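Local coordinates for putative nucleic acid-binding lipoprotein (Klebsiella pneumoniae subsp. pneumoniae MGH 78578, PDB 3F1Z) that is of unknown function but adopts an OB-fold, and is a putative lipoprotein that may bind nucleic acids, at residues Ala30-Pro35 against Ser45-Lys50. Numbering follows the deposited sequence.
Sequences AQFLQP and SDYLGK
Tyr47 O accepts a hydrogen bond from Lys50 N at 2.8 Å, the bond that closes a type II beta turn beginning at Tyr47, whose side chain reaches Phe32 and Pro35. Gly49 takes the third place of this turn with a positive phi of 85°, a place where glycine is common in type II turns.

No hydrogen bond joins the two segments, so the contact rests on rings. Phe32 and Tyr47 form a T-shaped (edge-to-face) pair: their centroids are 5.3 Å apart and their planes meet at 79°. Phe32 supplies the edge, since Tyr47 CE1 lies near the plane of the phenylalanine ring, whereas Tyr47 supplies a face. The touching atom is Phe32 CE1, which stands over the centre of the tyrosine ring, 4.0 Å from Tyr47 CE1 and 4.1 Å from Tyr47 CZ. With chi1 at 173°, CG of Phe32 lies opposite the backbone N and beside the carbonyl carbon, and the far part of the ring, at CE1, draws close to Tyr47. Pro35, one turn further on, meets the same tyrosine differently: Pro35 CG approaches the ring's edge, near its plane, at 4.3 Å from Tyr47 CE2. The backbones stay well apart, the nearest CA atoms being Pro35 CA and Asp46 CA at 9.6 Å, and the two segments together bury a modest 130 Å². Beyond the aromatic pair, Tyr47 OH is hydrogen-bonded to Tyr27 OH, which tethers the far end of the ring.

Through these side chains helix 29-38 meets helix 40-47, the two consecutive helices that precede the long strand 51-65 of the OB-fold sheet. Both aromatic side chains also rest on Val52 of that strand, while Gly49 and Lys50 pair through their backbones with Val115, just after strand 108-114.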
ATOM      1  N   ALA A  30      -3.867  10.445  -2.603  1.00 28.92           N
ATOM      2  CA  ALA A  30      -4.816  11.407  -2.026  1.00 30.06           C
ATOM      3  C   ALA A  30      -6.205  10.828  -2.038  1.00 30.64           C
ATOM      4  O   ALA A  30      -6.945  10.978  -1.071  1.00 29.05           O
ATOM      5  CB  ALA A  30      -4.821  12.740  -2.775  1.00 26.59           C
ATOM      6  N   GLN A  31      -6.568  10.189  -3.145  1.00 31.99           N
ATOM      7  CA  GLN A  31      -7.933   9.653  -3.241  1.00 33.26           C
ATOM      8  C   GLN A  31      -8.207   8.564  -2.226  1.00 32.31           C
ATOM      9  O   GLN A  31      -9.195   8.593  -1.549  1.00 33.01           O
ATOM     10  CB  GLN A  31      -8.268   9.196  -4.649  1.00 33.16           C
ATOM     11  CG  GLN A  31      -8.460  10.363  -5.559  1.00 33.84           C
ATOM     12  CD  GLN A  31      -8.446   9.985  -7.056  1.00 34.46           C
ATOM     13  OE1 GLN A  31      -7.753   9.040  -7.497  1.00 35.50           O
ATOM     14  NE2 GLN A  31      -9.163  10.759  -7.834  1.00 32.61           N
ATOM     15  N   PHE A  32      -7.313   7.611  -2.118  1.00 32.30           N
ATOM     16  CA  PHE A  32      -7.505   6.537  -1.193  1.00 31.34           C
ATOM     17  C   PHE A  32      -7.474   7.010   0.267  1.00 31.78           C
ATOM     18  O   PHE A  32      -8.202   6.477   1.103  1.00 31.59           O
ATOM     19  CB  PHE A  32      -6.464   5.457  -1.423  1.00 30.83           C
ATOM     20  CG  PHE A  32      -6.509   4.386  -0.397  1.00 30.76           C
ATOM     21  CD1 PHE A  32      -7.634   3.620  -0.261  1.00 30.23           C
ATOM     22  CD2 PHE A  32      -5.450   4.161   0.427  1.00 30.28           C
ATOM     23  CE1 PHE A  32      -7.698   2.648   0.643  1.00 30.47           C
ATOM     24  CE2 PHE A  32      -5.515   3.185   1.371  1.00 31.08           C
ATOM     25  CZ  PHE A  32      -6.647   2.423   1.483  1.00 31.43           C
ATOM     26  N   LEU A  33      -6.632   7.982   0.582  1.00 32.34           N
ATOM     27  CA  LEU A  33      -6.547   8.476   1.957  1.00 32.48           C
ATOM     28  C   LEU A  33      -7.637   9.470   2.347  1.00 32.74           C
ATOM     29  O   LEU A  33      -7.859   9.715   3.534  1.00 35.03           O
ATOM     30  CB  LEU A  33      -5.161   9.048   2.262  1.00 31.51           C
ATOM     31  CG  LEU A  33      -4.012   8.023   2.210  1.00 31.88           C
ATOM     32  CD1 LEU A  33      -2.744   8.711   2.697  1.00 32.39           C
ATOM     33  CD2 LEU A  33      -4.237   6.808   3.009  1.00 29.63           C
ATOM     34  N   GLN A  34      -8.354  10.005   1.399  1.00 33.90           N
ATOM     35  CA  GLN A  34      -9.372  11.011   1.729  1.00 35.40           C
ATOM     36  C   GLN A  34     -10.375  10.573   2.815  1.00 33.94           C
ATOM     37  O   GLN A  34     -10.582  11.285   3.773  1.00 33.09           O
ATOM     38  CB  GLN A  34     -10.088  11.493   0.463  1.00 36.93           C
ATOM     39  CG  GLN A  34     -11.206  12.511   0.668  1.00 38.85           C
ATOM     40  CD  GLN A  34     -10.746  13.797   1.393  1.00 42.71           C
ATOM     41  OE1 GLN A  34      -9.561  14.193   1.316  1.00 44.62           O
ATOM     42  NE2 GLN A  34     -11.700  14.463   2.108  1.00 43.84           N
ATOM     43  N   PRO A  35     -10.966   9.389   2.679  1.00 33.52           N
ATOM     44  CA  PRO A  35     -11.906   8.921   3.698  1.00 33.04           C
ATOM     45  C   PRO A  35     -11.261   8.731   5.067  1.00 31.51           C
ATOM     46  O   PRO A  35     -11.914   8.969   6.049  1.00 29.23           O
ATOM     47  CB  PRO A  35     -12.384   7.553   3.156  1.00 32.79           C
ATOM     48  CG  PRO A  35     -12.017   7.548   1.769  1.00 33.40           C
ATOM     49  CD  PRO A  35     -10.805   8.394   1.605  1.00 33.63           C
ATOM     50  N   SER A  45     -13.416   0.509   8.579  1.00 34.67           N
ATOM     51  CA  SER A  45     -14.515  -0.427   8.593  1.00 35.08           C
ATOM     52  C   SER A  45     -15.138  -0.658   7.180  1.00 35.78           C
ATOM     53  O   SER A  45     -15.461  -1.800   6.814  1.00 34.59           O
ATOM     54  CB  SER A  45     -15.522   0.092   9.588  1.00 35.14           C
ATOM     55  OG  SER A  45     -16.610  -0.740   9.605  1.00 37.29           O
ATOM     56  N   ASP A  46     -15.269   0.416   6.387  1.00 35.09           N
ATOM     57  CA  ASP A  46     -15.833   0.319   5.055  1.00 34.87           C
ATOM     58  C   ASP A  46     -14.920  -0.461   4.125  1.00 35.04           C
ATOM     59  O   ASP A  46     -15.406  -1.172   3.270  1.00 35.88           O
ATOM     60  CB  ASP A  46     -16.106   1.707   4.442  1.00 34.64           C
ATOM     61  CG  ASP A  46     -17.248   2.446   5.115  1.00 35.63           C
ATOM     62  OD1 ASP A  46     -18.053   1.834   5.842  1.00 36.75           O
ATOM     63  OD2 ASP A  46     -17.363   3.668   4.913  1.00 36.55           O
ATOM     64  N   TYR A  47     -13.609  -0.307   4.274  1.00 35.07           N
ATOM     65  CA  TYR A  47     -12.619  -0.990   3.429  1.00 34.29           C
ATOM     66  C   TYR A  47     -12.122  -2.352   3.930  1.00 32.98           C
ATOM     67  O   TYR A  47     -11.353  -3.012   3.220  1.00 31.85           O
ATOM     68  CB  TYR A  47     -11.378  -0.091   3.233  1.00 36.99           C
ATOM     69  CG  TYR A  47     -11.511   0.953   2.147  1.00 38.06           C
ATOM     70  CD1 TYR A  47     -11.336   0.610   0.833  1.00 38.19           C
ATOM     71  CD2 TYR A  47     -11.796   2.281   2.436  1.00 39.39           C
ATOM     72  CE1 TYR A  47     -11.485   1.528  -0.185  1.00 38.86           C
ATOM     73  CE2 TYR A  47     -11.937   3.216   1.429  1.00 40.00           C
ATOM     74  CZ  TYR A  47     -11.770   2.826   0.095  1.00 39.21           C
ATOM     75  OH  TYR A  47     -11.874   3.728  -0.956  1.00 38.84           O
ATOM     76  N   LEU A  48     -12.524  -2.759   5.136  1.00 31.20           N
ATOM     77  CA  LEU A  48     -11.991  -3.984   5.763  1.00 31.20           C
ATOM     78  C   LEU A  48     -12.054  -5.217   4.858  1.00 30.97           C
ATOM     79  O   LEU A  48     -13.097  -5.628   4.460  1.00 30.35           O
ATOM     80  CB  LEU A  48     -12.725  -4.300   7.080  1.00 30.53           C
ATOM     81  CG  LEU A  48     -12.121  -5.456   7.904  1.00 31.00           C
ATOM     82  CD1 LEU A  48     -10.638  -5.191   8.237  1.00 29.09           C
ATOM     83  CD2 LEU A  48     -12.921  -5.806   9.163  1.00 29.07           C
ATOM     84  N   GLY A  49     -10.922  -5.817   4.562  1.00 31.29           N
ATOM     85  CA  GLY A  49     -10.890  -6.971   3.670  1.00 31.84           C
ATOM     86  C   GLY A  49     -10.837  -6.651   2.167  1.00 32.02           C
ATOM     87  O   GLY A  49     -10.684  -7.557   1.375  1.00 32.32           O
ATOM     88  N   LYS A  50     -10.943  -5.389   1.769  1.00 31.53           N
ATOM     89  CA  LYS A  50     -10.986  -5.045   0.364  1.00 32.93           C
ATOM     90  C   LYS A  50      -9.607  -4.769  -0.210  1.00 32.37           C
ATOM     91  O   LYS A  50      -8.654  -4.433   0.503  1.00 32.15           O
ATOM     92  CB  LYS A  50     -11.872  -3.828   0.156  1.00 34.48           C
ATOM     93  CG  LYS A  50     -13.270  -4.036   0.713  1.00 35.77           C
ATOM     94  CD  LYS A  50     -14.274  -3.027   0.147  1.00 36.69           C
ATOM     95  CE  LYS A  50     -15.668  -3.165   0.785  1.00 37.24           C
ATOM     96  NZ  LYS A  50     -15.998  -4.596   1.004  1.00 38.91           N
TER